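Local coordinates for protein 5-cytosine DNA methyltransferase (Entamoeba histolytica, PDB 3QV2) that probably transfers methyl groups from S-adenosylmethionine to cytosine C5 in tRNA or DNA, as a Dnmt2-type member of the C5-methyltransferase family, at residues Y208-S212 / D213-K217. Sequence-based numbering, arbitrary orientation.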
loop_
_atom_site.group_PDB
_atom_site.type_symbol
_atom_site.label_atom_id
_atom_site.label_comp_id
_atom_site.label_asym_id
_atom_site.label_seq_id
_atom_site.Cartn_x
_atom_site.Cartn_y
_atom_site.Cartn_z
ATOM N N TYR A 208 22.520 7.531 -7.492
ATOM C CA TYR A 208 21.307 6.779 -7.795
ATOM C C TYR A 208 21.365 6.106 -9.164
ATOM O O TYR A 208 20.566 5.218 -9.460
ATOM C CB TYR A 208 20.071 7.681 -7.703
ATOM C CG TYR A 208 19.622 7.974 -6.287
ATOM C CD1 TYR A 208 19.910 9.189 -5.681
ATOM C CD2 TYR A 208 18.909 7.030 -5.556
ATOM C CE1 TYR A 208 19.499 9.458 -4.386
ATOM C CE2 TYR A 208 18.496 7.289 -4.262
ATOM C CZ TYR A 208 18.793 8.505 -3.683
ATOM O OH TYR A 208 18.381 8.762 -2.395
ATOM N N SER A 209 22.314 6.530 -9.991
ATOM C CA SER A 209 22.474 5.958 -11.323
ATOM C C SER A 209 22.990 4.524 -11.256
ATOM O O SER A 209 23.780 4.178 -10.377
ATOM C CB SER A 209 23.406 6.823 -12.177
ATOM O OG SER A 209 24.657 7.014 -11.538
ATOM N N ILE A 210 22.533 3.694 -12.188
ATOM C CA ILE A 210 22.936 2.293 -12.231
ATOM C C ILE A 210 24.421 2.171 -12.555
ATOM O O ILE A 210 24.885 2.712 -13.559
ATOM C CB ILE A 210 22.142 1.514 -13.298
ATOM C CG1 ILE A 210 20.696 2.013 -13.370
ATOM C CG2 ILE A 210 22.186 0.021 -13.012
ATOM C CD1 ILE A 210 19.885 1.727 -12.127
ATOM N N PRO A 211 25.172 1.460 -11.702
ATOM C CA PRO A 211 26.596 1.207 -11.944
ATOM C C PRO A 211 26.815 0.517 -13.290
ATOM O O PRO A 211 26.022 -0.340 -13.680
ATOM C CB PRO A 211 26.981 0.268 -10.795
ATOM C CG PRO A 211 25.996 0.574 -9.712
ATOM C CD PRO A 211 24.712 0.877 -10.429
ATOM N N SER A 212 27.882 0.891 -13.989
ATOM C CA SER A 212 28.158 0.349 -15.316
ATOM C C SER A 212 28.289 -1.171 -15.318
ATOM O O SER A 212 27.809 -1.840 -16.233
ATOM C CB SER A 212 29.418 0.984 -15.905
ATOM O OG SER A 212 29.226 2.370 -16.129
ATOM N N ASP A 213 28.939 -1.715 -14.294
ATOM C CA ASP A 213 29.145 -3.155 -14.209
ATOM C C ASP A 213 27.816 -3.896 -14.109
ATOM O O ASP A 213 27.648 -4.969 -14.687
ATOM C CB ASP A 213 30.043 -3.512 -13.022
ATOM C CG ASP A 213 29.372 -3.268 -11.686
ATOM O OD1 ASP A 213 28.778 -2.185 -11.502
ATOM O OD2 ASP A 213 29.435 -4.166 -10.821
ATOM N N LEU A 214 26.875 -3.316 -13.371
ATOM C CA LEU A 214 25.551 -3.906 -13.222
ATOM C C LEU A 214 24.789 -3.862 -14.544
ATOM O O LEU A 214 24.089 -4.810 -14.899
ATOM C CB LEU A 214 24.764 -3.179 -12.131
ATOM C CG LEU A 214 23.349 -3.693 -11.861
ATOM C CD1 LEU A 214 23.357 -5.200 -11.635
ATOM C CD2 LEU A 214 22.724 -2.963 -10.678
ATOM N N ILE A 215 24.936 -2.758 -15.271
ATOM C CA ILE A 215 24.292 -2.605 -16.570
ATOM C C ILE A 215 24.770 -3.669 -17.550
ATOM O O ILE A 215 23.975 -4.265 -18.276
ATOM C CB ILE A 215 24.571 -1.218 -17.180
ATOM C CG1 ILE A 215 23.929 -0.119 -16.333
ATOM C CG2 ILE A 215 24.056 -1.150 -18.607
ATOM C CD1 ILE A 215 24.101 1.271 -16.912
ATOM N N LEU A 216 26.078 -3.902 -17.567
ATOM C CA LEU A 216 26.679 -4.839 -18.509
ATOM C C LEU A 216 26.333 -6.288 -18.186
ATOM O O LEU A 216 26.476 -7.169 -19.033
ATOM C CB LEU A 216 28.198 -4.659 -18.548
ATOM C CG LEU A 216 28.702 -3.311 -19.068
ATOM C CD1 LEU A 216 30.223 -3.252 -19.033
ATOM C CD2 LEU A 216 28.187 -3.058 -20.476
ATOM N N LYS A 217 25.873 -6.536 -16.964
ATOM C CA LYS A 217 25.570 -7.900 -16.543
ATOM C C LYS A 217 24.077 -8.221 -16.495
ATOM O O LYS A 217 23.676 -9.348 -16.788
ATOM C CB LYS A 217 26.231 -8.216 -15.197
ATOM C CG LYS A 217 27.739 -8.370 -15.275
ATOM C CD LYS A 217 28.296 -9.036 -14.027
ATOM C CE LYS A 217 29.777 -9.350 -14.181
ATOM N NZ LYS A 217 30.315 -10.080 -12.998
#
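Ile215 folds back over the residues that lead into its own helix, and each step of its side chain meets a different part of them. CB lies 3.4 Å from Ser212 O, one turn earlier. With CG1 anti to the carbonyl carbon (chi1 -65°), the longer branch runs back toward the helix start: CG1 passes 3.4 Å from Pro211 O and packs against Ile210 CG2 at 3.8 Å, the two isoleucine side chains crossing at about a right angle. The tip, CD1, reaches Ile210 O at 3.7 Å. Ile210 CG2 also receives Leu214 CD2, so one methyl group serves two consecutive helix residues. Tyr273 touches both Ile210 and Leu214, and Leu266 packs on Ile215, which places this apolar side of the turn against neighbouring loops. On the exposed side, Asp213 turns its carboxylate back toward the proline ring, OD1 lying 3.1 Å from Pro211 CB. The backbone closes the turn: Ile215 N donates to Pro211 O at 3.1 Å and Leu216 N to Ser212 O at 3.0 Å, the first i to i+4 bonds of the helix. Far from the bound S-adenosylhomocysteine, these contacts form the first turn of helix 212-218, with a hydrophobic staple between Ile210 (N') and Ile215 (N4) across the Pro211 N-cap and Leu214 adding to the apolar contact.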